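Local coordinates for protein pectinesterase (Sitophilus oryzae, PDB 4PMH) that hydrolyses the methyl esters of pectin to release methanol, and probably helps the rice weevil digest plant cell walls, at residues 8-13 and 326-331; 214-219 and 232-237; 238-243 and 273-278; 268-273 and 313-318; 317-322 and 359-364. All coordinates share one frame; numbering follows the deposited sequence.

Near the N terminus, residues 8-13 meet residues 326-331, and this contact 1 closes a very long loop near the C-terminal end of the parallel beta-helix. Contacts 2, 3 and 4 nest inside that loop. Contact 2 joins neighbouring strands on one sheet and closes before contact 3 opens. Contact 3 pairs strand 240-243, which follows 233-237 round the bend, with 273-276 on the next sheet. Contacts 3 and 4 cross and share T273: residues 273-278 meet 238-243 in contact 3, and 268-273 meet 313-318 in contact 4. Contact 5 begins where contact 4 ends, sharing S317 and T318, and crosses contact 1 as it brings the C-terminal tail back onto the last coils.

Contact 1: residues 8-13 and 326-331; sequences ASRPIL and SGPWTT
The CA atoms of S9 and G327 are the nearest pair across the segments, 5.2 Å apart, yet no direct hydrogen bond links the two. This is the C-terminal end of the right-handed parallel beta-helix, where the short, weakly bonded strand about 329-330 lies at the edge of a parallel sheet beside strand 286-290 and the N-terminal segment 8-13 runs past it. Two waters bridge the polar groups. One donates to S9 O at 2.9 Å and accepts from W329 N. The other links P11 O to W329 NE1, accepting from NE1 at 2.8 Å in the plane of the indole at its edge. S9 O also lies near the indole plane, with W329 CD1 3.5 Å from it. P328 CG lies 4.0 Å above one face of the W329 indole, offset toward its rim. The W329 side chain is about 7 Å from the side chain of R290, which probably binds substrate.

R10 and P328 carry the side-chain packing. R10 runs extended from CG to NE and crosses the proline at about a right angle, so that P328 CG sits 3.7 Å from R10 CD and over one face of the guanidinium. That charged end is held from outside the contact: NE pairs with E358, while NH1 and NH2 bond to the carbonyls of T325 and G365. Beside these, S9 CB rests 3.4 Å from S326 O.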
# COMPACT_ATOMS: atom_id res chain seq x y z
N ALA A 8 -6.59 10.37 24.77
CA ALA A 8 -6.57 8.92 24.69
C ALA A 8 -7.16 8.39 23.37
O ALA A 8 -6.80 7.27 22.95
CB ALA A 8 -7.34 8.33 25.89
N SER A 9 -8.04 9.16 22.72
CA SER A 9 -8.62 8.77 21.42
C SER A 9 -7.87 9.36 20.23
O SER A 9 -8.05 8.93 19.10
CB SER A 9 -10.09 9.16 21.35
OG SER A 9 -10.86 8.34 22.23
N ARG A 10 -7.01 10.34 20.49
CA ARG A 10 -6.26 11.00 19.43
C ARG A 10 -4.94 11.57 19.94
O ARG A 10 -4.80 12.79 20.14
CB ARG A 10 -7.10 12.09 18.78
CG ARG A 10 -6.49 12.56 17.48
CD ARG A 10 -7.42 13.46 16.67
NE ARG A 10 -6.85 13.72 15.36
CZ ARG A 10 -7.45 14.35 14.36
NH1 ARG A 10 -8.70 14.82 14.48
NH2 ARG A 10 -6.79 14.51 13.21
N PRO A 11 -3.96 10.68 20.15
CA PRO A 11 -2.66 11.10 20.65
C PRO A 11 -1.85 11.85 19.61
O PRO A 11 -1.91 11.54 18.42
CB PRO A 11 -1.97 9.80 21.06
CG PRO A 11 -2.76 8.69 20.44
CD PRO A 11 -4.10 9.21 20.05
N ILE A 12 -1.12 12.85 20.09
CA ILE A 12 -0.31 13.72 19.26
C ILE A 12 1.12 13.72 19.78
O ILE A 12 1.34 13.87 20.97
CB ILE A 12 -0.83 15.19 19.30
CG1 ILE A 12 -2.30 15.25 18.89
CG2 ILE A 12 0.04 16.12 18.46
CD1 ILE A 12 -2.62 14.80 17.48
N LEU A 13 2.08 13.56 18.89
CA LEU A 13 3.49 13.60 19.26
C LEU A 13 3.91 15.00 19.74
O LEU A 13 3.43 16.02 19.24
CB LEU A 13 4.36 13.24 18.06
CG LEU A 13 4.24 11.84 17.44
CD1 LEU A 13 5.21 11.70 16.28
CD2 LEU A 13 4.45 10.73 18.45
N SER A 326 -12.98 13.49 16.74
CA SER A 326 -12.71 13.13 18.14
C SER A 326 -12.03 11.75 18.30
O SER A 326 -11.29 11.53 19.26
CB SER A 326 -14.00 13.13 18.98
OG SER A 326 -14.90 14.12 18.54
N GLY A 327 -12.30 10.83 17.36
CA GLY A 327 -11.85 9.44 17.44
C GLY A 327 -11.60 8.82 16.07
O GLY A 327 -12.38 7.97 15.59
N PRO A 328 -10.50 9.23 15.41
CA PRO A 328 -10.14 8.81 14.06
C PRO A 328 -9.56 7.39 13.94
O PRO A 328 -9.31 6.93 12.82
CB PRO A 328 -9.11 9.86 13.63
CG PRO A 328 -8.54 10.39 14.90
CD PRO A 328 -9.48 10.09 16.03
N TRP A 329 -9.34 6.71 15.07
CA TRP A 329 -8.73 5.39 15.09
C TRP A 329 -9.73 4.38 15.64
O TRP A 329 -10.22 4.56 16.75
CB TRP A 329 -7.54 5.41 16.00
CG TRP A 329 -6.54 6.47 15.70
CD1 TRP A 329 -6.18 7.49 16.54
CD2 TRP A 329 -5.75 6.62 14.52
NE1 TRP A 329 -5.23 8.28 15.95
CE2 TRP A 329 -4.93 7.76 14.72
CE3 TRP A 329 -5.62 5.89 13.33
CZ2 TRP A 329 -4.01 8.20 13.76
CZ3 TRP A 329 -4.71 6.34 12.36
CH2 TRP A 329 -3.91 7.47 12.59
N THR A 330 -10.03 3.32 14.89
CA THR A 330 -11.08 2.39 15.31
C THR A 330 -10.57 0.97 15.69
O THR A 330 -9.36 0.72 15.73
CB THR A 330 -12.22 2.33 14.27
OG1 THR A 330 -13.34 1.64 14.82
CG2 THR A 330 -11.78 1.63 13.00
N THR A 331 -11.51 0.08 15.99
CA THR A 331 -11.19 -1.23 16.51
C THR A 331 -10.31 -2.04 15.56
O THR A 331 -10.54 -2.01 14.34
CB THR A 331 -12.49 -2.01 16.79
OG1 THR A 331 -13.29 -1.24 17.68
CG2 THR A 331 -12.21 -3.34 17.42
O HOH W 1 -10.01 7.08 18.07
O HOH W 2 -3.71 10.48 16.62

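Contact 2: residues 214-219 and 232-237; sequences SYYTNT and GSAIFE
F236 lies flat against Y216, the two side chains pointing the same way in an offset stack with ring centroids 4.5 Å apart and planes at 22°. F236 CE1 sits 3.4 Å above the Y216 plane, displaced toward the rim, so the phenylalanine covers the CG-CD1 side of the tyrosine. Next to this pair the methyl of A234 meets S214 OG at 3.4 Å, and Y216 CE1 lies farther from that methyl. The stack joins side chains on successive coils of the parallel beta-helix; strands 214-217 and 233-237 are neighbours in one of its parallel sheets, 13° apart in direction, and F236 continues inward to an edge-to-face meeting with F241.

On the opposite sheet face the bumps belong to I235 and E237, and both fit against the Y215 ring. Y215 CG is anti to the backbone N (chi1 -158°). I235 CG2 presses on the CD1-CE1 side of the ring, 3.6 Å from CE1. The extended E237 chain runs by the ring edge, CB in its plane, and its carboxylate is nearly coplanar with the ring. Y215 OH donates to E237 OE1, although the modelled 2.3 Å is too short to trust as a length. Helix 23-27 packs over Y215 and I235.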
# COMPACT_ATOMS: atom_id res chain seq x y z
N SER A 214 9.70 1.03 1.41
CA SER A 214 9.11 1.54 0.17
C SER A 214 8.86 3.03 0.31
O SER A 214 8.64 3.52 1.41
CB SER A 214 7.82 0.78 -0.22
OG SER A 214 6.91 0.66 0.85
N TYR A 215 8.96 3.73 -0.82
CA TYR A 215 8.89 5.17 -0.85
C TYR A 215 7.94 5.58 -1.96
O TYR A 215 8.24 5.38 -3.16
CB TYR A 215 10.27 5.76 -1.13
CG TYR A 215 10.48 7.20 -0.69
CD1 TYR A 215 9.43 8.09 -0.53
CD2 TYR A 215 11.76 7.67 -0.45
CE1 TYR A 215 9.64 9.40 -0.12
CE2 TYR A 215 11.98 8.98 -0.06
CZ TYR A 215 10.90 9.84 0.11
OH TYR A 215 11.12 11.14 0.51
N TYR A 216 6.82 6.14 -1.54
CA TYR A 216 5.77 6.66 -2.39
C TYR A 216 5.87 8.18 -2.46
O TYR A 216 5.81 8.84 -1.47
CB TYR A 216 4.41 6.30 -1.82
CG TYR A 216 4.18 4.82 -1.80
CD1 TYR A 216 4.79 3.99 -0.84
CD2 TYR A 216 3.37 4.22 -2.76
CE1 TYR A 216 4.58 2.61 -0.85
CE2 TYR A 216 3.16 2.87 -2.78
CZ TYR A 216 3.77 2.06 -1.83
OH TYR A 216 3.54 0.72 -1.89
N THR A 217 6.00 8.72 -3.67
CA THR A 217 6.04 10.15 -3.89
C THR A 217 5.05 10.53 -4.97
O THR A 217 4.90 9.81 -5.95
CB THR A 217 7.44 10.61 -4.34
OG1 THR A 217 7.95 9.70 -5.32
CG2 THR A 217 8.38 10.62 -3.17
N ASN A 218 4.36 11.66 -4.76
CA ASN A 218 3.45 12.21 -5.74
C ASN A 218 2.46 11.21 -6.27
O ASN A 218 2.20 11.16 -7.44
CB ASN A 218 4.24 12.86 -6.86
CG ASN A 218 5.20 13.91 -6.35
OD1 ASN A 218 6.24 13.60 -5.76
ND2 ASN A 218 4.85 15.16 -6.53
N THR A 219 1.87 10.44 -5.37
CA THR A 219 1.06 9.31 -5.75
C THR A 219 -0.34 9.42 -5.12
O THR A 219 -0.51 9.86 -3.97
CB THR A 219 1.81 8.01 -5.40
OG1 THR A 219 2.90 7.86 -6.32
CG2 THR A 219 0.91 6.77 -5.47
N GLY A 232 5.21 -3.12 5.94
CA GLY A 232 6.47 -2.57 5.49
C GLY A 232 6.83 -1.30 6.24
O GLY A 232 6.01 -0.75 7.00
N SER A 233 8.06 -0.85 6.05
CA SER A 233 8.43 0.51 6.38
C SER A 233 8.14 1.33 5.15
O SER A 233 8.94 1.36 4.22
CB SER A 233 9.91 0.60 6.73
OG SER A 233 10.20 -0.02 7.97
N ALA A 234 6.99 2.00 5.13
CA ALA A 234 6.53 2.69 3.92
C ALA A 234 6.35 4.17 4.17
O ALA A 234 5.64 4.57 5.09
CB ALA A 234 5.24 2.07 3.41
N ILE A 235 7.03 4.98 3.35
CA ILE A 235 6.99 6.43 3.41
C ILE A 235 6.11 6.95 2.28
O ILE A 235 6.27 6.53 1.13
CB ILE A 235 8.40 7.01 3.26
CG1 ILE A 235 9.26 6.56 4.44
CG2 ILE A 235 8.38 8.52 3.12
CD1 ILE A 235 10.75 6.63 4.18
N PHE A 236 5.18 7.84 2.61
CA PHE A 236 4.28 8.44 1.64
C PHE A 236 4.47 9.94 1.72
O PHE A 236 4.04 10.55 2.69
CB PHE A 236 2.83 8.11 1.97
CG PHE A 236 2.51 6.66 1.91
CD1 PHE A 236 2.06 6.07 0.73
CD2 PHE A 236 2.67 5.86 3.03
CE1 PHE A 236 1.76 4.73 0.68
CE2 PHE A 236 2.37 4.50 2.98
CZ PHE A 236 1.92 3.94 1.80
N GLU A 237 5.16 10.52 0.74
CA GLU A 237 5.47 11.95 0.76
C GLU A 237 4.77 12.62 -0.43
O GLU A 237 4.93 12.17 -1.58
CB GLU A 237 6.99 12.18 0.71
CG GLU A 237 7.37 13.64 0.64
CD GLU A 237 8.87 13.91 0.68
OE1 GLU A 237 9.69 12.97 0.55
OE2 GLU A 237 9.24 15.10 0.84

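Contact 3: residues 238-243 and 273-278; sequences SCTFYV and TITGDS
T240 to V243 pair in parallel with T273 to G276, the strand axes 4.2 Å apart at their closest and 21° apart in direction. These are adjacent coils of the right-handed parallel beta-helix, and five backbone hydrogen bonds zigzag between them, from T273 N to C239 O at one end to D277 N to V243 O at the other.

Y242 dominates the face it shares with T240, T273 and T275. Its first torsion places CG anti to the backbone N (chi1 -167°). The ring lies over the other strand with G276 CA directly beneath the ring centre, 3.7 Å from the centroid, in a CH-pi contact. G276 has to be small: a CB there would collide with V243 O. At the far rim of the ring Y242 OH donates to D277 OD1 at 2.5 Å, arriving from above the carboxylate plane; ring and carboxylate planes are 81° apart. The other oxygen, OD2, accepts from A245 N, so both ends of the carboxylate have a partner. A phenylalanine in place of Y242 would keep the ring over G276 but would probably leave D277 OD1 without its hydroxyl mate and the aspartate held through OD2 alone of the two bonds described.

On the inward face F241 CD1 meets I274 CG1 at 4.1 Å, while the same ring stands edge-to-face with F236 and F255. T240 and T273 lie side by side on the outward face. T275 gives its OG1 to D320 and turns CG2 toward the tyrosine, 3.7 Å from Y242 CD2.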
# COMPACT_ATOMS: atom_id res chain seq x y z
N SER A 238 4.02 13.68 -0.15
CA SER A 238 3.27 14.42 -1.18
C SER A 238 2.30 13.51 -1.93
O SER A 238 2.20 13.55 -3.13
CB SER A 238 4.18 15.15 -2.15
OG SER A 238 5.07 15.98 -1.40
N CYS A 239 1.59 12.70 -1.17
CA CYS A 239 0.64 11.75 -1.74
C CYS A 239 -0.76 12.20 -1.41
O CYS A 239 -0.94 13.07 -0.57
CB CYS A 239 0.89 10.36 -1.16
SG CYS A 239 2.35 9.51 -1.81
N THR A 240 -1.75 11.63 -2.11
CA THR A 240 -3.14 11.90 -1.82
C THR A 240 -3.84 10.58 -1.58
O THR A 240 -3.70 9.66 -2.39
CB THR A 240 -3.83 12.66 -2.98
OG1 THR A 240 -3.23 13.95 -3.14
CG2 THR A 240 -5.31 12.86 -2.71
N PHE A 241 -4.59 10.50 -0.49
CA PHE A 241 -5.37 9.32 -0.13
C PHE A 241 -6.85 9.71 -0.20
O PHE A 241 -7.28 10.65 0.51
CB PHE A 241 -5.03 8.85 1.29
CG PHE A 241 -3.57 8.53 1.50
CD1 PHE A 241 -2.67 9.52 1.84
CD2 PHE A 241 -3.10 7.23 1.34
CE1 PHE A 241 -1.32 9.23 2.02
CE2 PHE A 241 -1.76 6.93 1.50
CZ PHE A 241 -0.86 7.94 1.84
N TYR A 242 -7.62 9.01 -1.03
CA TYR A 242 -8.98 9.42 -1.34
C TYR A 242 -9.97 8.32 -0.95
O TYR A 242 -9.92 7.22 -1.50
CB TYR A 242 -9.09 9.73 -2.84
CG TYR A 242 -10.36 10.45 -3.22
CD1 TYR A 242 -11.54 9.75 -3.39
CD2 TYR A 242 -10.37 11.84 -3.40
CE1 TYR A 242 -12.70 10.40 -3.72
CE2 TYR A 242 -11.54 12.51 -3.73
CZ TYR A 242 -12.71 11.78 -3.88
OH TYR A 242 -13.89 12.39 -4.23
N VAL A 243 -10.84 8.64 -0.02
CA VAL A 243 -11.83 7.70 0.48
C VAL A 243 -13.05 7.78 -0.41
O VAL A 243 -13.74 8.79 -0.43
CB VAL A 243 -12.25 8.01 1.91
CG1 VAL A 243 -13.19 6.94 2.44
CG2 VAL A 243 -11.02 8.12 2.80
N THR A 273 -2.16 14.54 1.63
CA THR A 273 -3.53 14.94 1.77
C THR A 273 -4.38 13.71 1.97
O THR A 273 -4.23 12.70 1.25
CB THR A 273 -4.00 15.67 0.51
OG1 THR A 273 -3.22 16.88 0.35
CG2 THR A 273 -5.48 16.02 0.58
N ILE A 274 -5.25 13.77 2.97
CA ILE A 274 -6.22 12.72 3.21
C ILE A 274 -7.63 13.29 3.01
O ILE A 274 -8.09 14.16 3.75
CB ILE A 274 -6.07 12.15 4.63
CG1 ILE A 274 -4.67 11.54 4.80
CG2 ILE A 274 -7.18 11.16 4.89
CD1 ILE A 274 -4.37 11.02 6.19
N THR A 275 -8.33 12.77 2.02
CA THR A 275 -9.59 13.36 1.61
C THR A 275 -10.52 12.27 1.08
O THR A 275 -10.27 11.07 1.26
CB THR A 275 -9.31 14.45 0.55
OG1 THR A 275 -10.50 15.21 0.31
CG2 THR A 275 -8.82 13.84 -0.76
N GLY A 276 -11.60 12.68 0.45
CA GLY A 276 -12.53 11.70 -0.08
C GLY A 276 -13.76 12.36 -0.64
O GLY A 276 -13.81 13.59 -0.74
N ASP A 277 -14.73 11.52 -0.99
CA ASP A 277 -16.00 11.97 -1.52
C ASP A 277 -16.76 12.77 -0.49
O ASP A 277 -16.66 12.50 0.71
CB ASP A 277 -16.87 10.78 -1.97
CG ASP A 277 -16.44 10.18 -3.31
OD1 ASP A 277 -15.92 10.91 -4.20
OD2 ASP A 277 -16.63 8.95 -3.47
N SER A 278 -17.55 13.72 -0.99
CA SER A 278 -18.29 14.70 -0.19
C SER A 278 -19.21 14.06 0.82
O SER A 278 -19.44 14.61 1.88
CB SER A 278 -19.13 15.59 -1.11
OG SER A 278 -18.42 15.87 -2.30
O HOH W 3 -1.13 16.25 -1.46

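Contact 4: residues 268-273 and 313-318; sequences FVYKST and IIKEST
F268 opens the first segment beside I313 and K315, on neighbouring parallel strands of the right-handed beta-helix that run only 10° apart. F268 CE1 touches I313 CG2, while K315 CD comes up to the ring edge, 3.9 Å from F268 CZ; Y26 stacks on the phenylalanine. V269 is bonded through both its backbone groups, its N to I313 O and its O to K315 N at 2.8 Å, and its side chain packs on I314 CG1. Y270 lies alongside K315 and E316, with E316 OE1 near the plane of its ring at the edge.

At K271 and at E316 the backbone takes the left-handed helical conformation, turning each segment from one sheet to the next. The two side chains run alongside each other into a salt bridge, K271 NZ to E316 OE1 at 3.2 Å, the lysine coming from above the carboxylate plane. E316 OE2 bonds instead to N360.

S272 N donates to S317 OG at 3.0 Å, and that hydroxyl donates a hydrogen bond to K315 O. The arrangement repeats one coil back, where S272 OG accepts from C239 N and donates to Y270 O. Strand pairing then resumes with T318 N on S272 O, and T273 OG1 lies 4.1 Å from T318 CB.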
# COMPACT_ATOMS: atom_id res chain seq x y z
N PHE A 268 4.76 6.06 7.37
CA PHE A 268 5.00 7.49 7.57
C PHE A 268 4.34 8.27 6.44
O PHE A 268 4.72 8.14 5.26
CB PHE A 268 6.50 7.76 7.58
CG PHE A 268 6.87 9.16 7.95
CD1 PHE A 268 6.48 9.73 9.14
CD2 PHE A 268 7.65 9.91 7.10
CE1 PHE A 268 6.85 11.02 9.47
CE2 PHE A 268 8.04 11.19 7.42
CZ PHE A 268 7.64 11.76 8.60
N VAL A 269 3.32 9.04 6.81
CA VAL A 269 2.58 9.89 5.89
C VAL A 269 2.98 11.34 6.17
O VAL A 269 2.74 11.86 7.27
CB VAL A 269 1.08 9.69 6.09
CG1 VAL A 269 0.31 10.66 5.21
CG2 VAL A 269 0.67 8.24 5.80
N TYR A 270 3.60 11.99 5.17
CA TYR A 270 4.24 13.30 5.33
C TYR A 270 3.94 14.24 4.15
O TYR A 270 4.05 13.84 3.00
CB TYR A 270 5.74 13.08 5.42
CG TYR A 270 6.61 14.31 5.53
CD1 TYR A 270 6.49 15.16 6.61
CD2 TYR A 270 7.62 14.55 4.61
CE1 TYR A 270 7.32 16.26 6.75
CE2 TYR A 270 8.45 15.66 4.74
CZ TYR A 270 8.29 16.51 5.81
OH TYR A 270 9.10 17.62 5.94
N LYS A 271 3.54 15.48 4.45
CA LYS A 271 3.19 16.48 3.46
C LYS A 271 2.19 15.91 2.45
O LYS A 271 2.29 16.16 1.26
CB LYS A 271 4.43 17.00 2.74
CG LYS A 271 5.50 17.55 3.65
CD LYS A 271 5.05 18.84 4.30
CE LYS A 271 6.24 19.68 4.72
NZ LYS A 271 5.85 20.70 5.71
N SER A 272 1.22 15.16 2.95
CA SER A 272 0.24 14.49 2.11
C SER A 272 -1.18 15.05 2.38
O SER A 272 -1.35 15.95 3.22
CB SER A 272 0.32 12.98 2.35
OG SER A 272 1.50 12.43 1.72
N THR A 273 -2.16 14.54 1.63
CA THR A 273 -3.53 14.94 1.77
C THR A 273 -4.38 13.71 1.97
O THR A 273 -4.23 12.70 1.25
CB THR A 273 -4.00 15.67 0.51
OG1 THR A 273 -3.22 16.88 0.35
CG2 THR A 273 -5.48 16.02 0.58
N ILE A 313 2.48 7.08 11.58
CA ILE A 313 2.55 8.50 11.90
C ILE A 313 2.09 9.33 10.70
O ILE A 313 2.58 9.16 9.59
CB ILE A 313 3.96 8.87 12.32
CG1 ILE A 313 4.22 8.24 13.69
CG2 ILE A 313 4.14 10.40 12.36
CD1 ILE A 313 5.65 8.40 14.15
N ILE A 314 1.11 10.22 10.94
CA ILE A 314 0.69 11.21 9.95
C ILE A 314 1.20 12.56 10.42
O ILE A 314 0.78 13.06 11.46
CB ILE A 314 -0.82 11.23 9.77
CG1 ILE A 314 -1.30 9.87 9.27
CG2 ILE A 314 -1.21 12.32 8.77
CD1 ILE A 314 -2.79 9.66 9.40
N LYS A 315 2.15 13.11 9.66
CA LYS A 315 2.86 14.33 10.04
C LYS A 315 2.75 15.43 8.98
O LYS A 315 2.95 15.15 7.79
CB LYS A 315 4.34 14.00 10.20
CG LYS A 315 5.25 15.17 10.53
CD LYS A 315 6.57 14.65 11.06
CE LYS A 315 7.56 15.76 11.37
NZ LYS A 315 8.86 15.19 11.82
N GLU A 316 2.45 16.66 9.40
CA GLU A 316 2.43 17.82 8.50
C GLU A 316 1.65 17.57 7.22
O GLU A 316 2.05 17.91 6.12
CB GLU A 316 3.87 18.32 8.28
CG GLU A 316 4.42 18.77 9.62
CD GLU A 316 5.84 19.28 9.62
OE1 GLU A 316 6.44 19.32 8.54
OE2 GLU A 316 6.33 19.65 10.71
N SER A 317 0.50 16.94 7.40
CA SER A 317 -0.38 16.61 6.31
C SER A 317 -1.72 17.34 6.46
O SER A 317 -2.08 17.83 7.54
CB SER A 317 -0.59 15.10 6.25
OG SER A 317 0.60 14.45 5.84
N THR A 318 -2.44 17.41 5.35
CA THR A 318 -3.77 17.97 5.30
C THR A 318 -4.79 16.85 5.48
O THR A 318 -4.80 15.88 4.73
CB THR A 318 -3.98 18.67 3.95
OG1 THR A 318 -3.08 19.78 3.83
CG2 THR A 318 -5.41 19.16 3.82

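Contact 5: residues 317-322 and 359-364; sequences STIDGI and YNNSGN
I319 N donates to S362 O at 2.8 Å, the shortest hydrogen bond between these segments. With S362 N bonding back to S317 O, it makes a single bridge of T318 with S362, where the C-terminal tail runs beside the last coil of the parallel beta-helix. The same S362 O also receives T318 CA in a CA-H...O contact of 3.4 Å.

N361 carries the side-chain part. Its CG is anti to the carbonyl carbon and beside the backbone N (chi1 -63°), and OD1 takes the hydrogen of S317 N at 2.9 Å, tilted 18° from the amide plane. The other half of the amide faces different partners: ND2 bonds to I314 O and to E358 OE2. With both ends engaged, the amide is probably held against flipping and sits where the strands bend, joining the end of strand 311-315 to the start of the next. The I319 side chain crosses that of N361 at a slant, I319 CD1 3.7 Å from N361 ND2. An alanine in place of N361 would probably leave S317 N and I314 O without their side-chain partners and open a gap beside the end of I319.

Farther along, two glycines let the backbones come close. G363 has a positive phi of 98°, and a CB there would run into I319 O as well as the preceding carbonyl. G321, at the centre of an inverse gamma turn, likewise has little room for a side chain next to N364, whose CB lies 3.7 Å from G321 N.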
# COMPACT_ATOMS: atom_id res chain seq x y z
N SER A 317 0.50 16.94 7.40
CA SER A 317 -0.38 16.61 6.31
C SER A 317 -1.72 17.34 6.46
O SER A 317 -2.08 17.83 7.54
CB SER A 317 -0.59 15.10 6.25
OG SER A 317 0.60 14.45 5.84
N THR A 318 -2.44 17.41 5.35
CA THR A 318 -3.77 17.97 5.30
C THR A 318 -4.79 16.85 5.48
O THR A 318 -4.80 15.88 4.73
CB THR A 318 -3.98 18.67 3.95
OG1 THR A 318 -3.08 19.78 3.83
CG2 THR A 318 -5.41 19.16 3.82
N ILE A 319 -5.65 16.97 6.48
CA ILE A 319 -6.69 15.97 6.71
C ILE A 319 -8.03 16.68 6.52
O ILE A 319 -8.34 17.62 7.25
CB ILE A 319 -6.59 15.37 8.12
CG1 ILE A 319 -5.18 14.80 8.35
CG2 ILE A 319 -7.64 14.30 8.32
CD1 ILE A 319 -4.97 14.18 9.72
N ASP A 320 -8.82 16.25 5.55
CA ASP A 320 -10.09 16.94 5.31
C ASP A 320 -11.14 16.47 6.30
O ASP A 320 -10.93 15.51 7.02
CB ASP A 320 -10.55 16.83 3.85
CG ASP A 320 -9.69 17.66 2.90
OD1 ASP A 320 -9.06 18.65 3.32
OD2 ASP A 320 -9.59 17.34 1.72
N GLY A 321 -12.25 17.19 6.36
CA GLY A 321 -13.28 16.93 7.34
C GLY A 321 -14.14 15.75 6.98
O GLY A 321 -15.35 15.84 7.00
N ILE A 322 -13.51 14.63 6.65
CA ILE A 322 -14.22 13.42 6.29
C ILE A 322 -14.13 12.40 7.42
O ILE A 322 -14.77 11.36 7.38
CB ILE A 322 -13.62 12.82 5.01
CG1 ILE A 322 -12.13 12.50 5.20
CG2 ILE A 322 -13.79 13.80 3.85
CD1 ILE A 322 -11.58 11.52 4.20
N TYR A 359 1.42 14.49 14.06
CA TYR A 359 2.17 15.68 14.46
C TYR A 359 1.92 16.78 13.45
O TYR A 359 2.21 16.60 12.27
CB TYR A 359 3.68 15.40 14.49
CG TYR A 359 4.51 16.64 14.80
CD1 TYR A 359 4.46 17.22 16.06
CD2 TYR A 359 5.35 17.21 13.85
CE1 TYR A 359 5.21 18.35 16.36
CE2 TYR A 359 6.11 18.36 14.15
CZ TYR A 359 6.02 18.92 15.40
OH TYR A 359 6.76 20.05 15.74
N ASN A 360 1.38 17.91 13.90
CA ASN A 360 1.35 19.13 13.10
C ASN A 360 0.59 19.01 11.79
O ASN A 360 1.02 19.51 10.75
CB ASN A 360 2.80 19.57 12.84
CG ASN A 360 2.93 21.03 12.50
OD1 ASN A 360 2.02 21.82 12.78
ND2 ASN A 360 4.06 21.41 11.92
N ASN A 361 -0.55 18.33 11.84
CA ASN A 361 -1.43 18.25 10.69
C ASN A 361 -2.36 19.47 10.67
O ASN A 361 -2.46 20.22 11.64
CB ASN A 361 -2.23 16.95 10.73
CG ASN A 361 -1.35 15.72 10.65
OD1 ASN A 361 -0.37 15.71 9.90
ND2 ASN A 361 -1.69 14.68 11.44
N SER A 362 -3.00 19.70 9.53
CA SER A 362 -3.92 20.80 9.40
C SER A 362 -5.07 20.38 8.55
O SER A 362 -5.13 19.22 8.11
CB SER A 362 -3.20 22.02 8.81
OG SER A 362 -2.59 21.70 7.59
N GLY A 363 -6.00 21.33 8.33
CA GLY A 363 -7.23 21.07 7.59
C GLY A 363 -8.39 20.80 8.52
O GLY A 363 -8.22 20.73 9.74
N ASN A 364 -9.56 20.60 7.95
CA ASN A 364 -10.78 20.50 8.75
C ASN A 364 -10.82 19.26 9.62
O ASN A 364 -11.54 19.23 10.61
CB ASN A 364 -12.03 20.57 7.86
CG ASN A 364 -12.15 21.88 7.11
OD1 ASN A 364 -11.62 22.93 7.53
ND2 ASN A 364 -12.87 21.85 6.00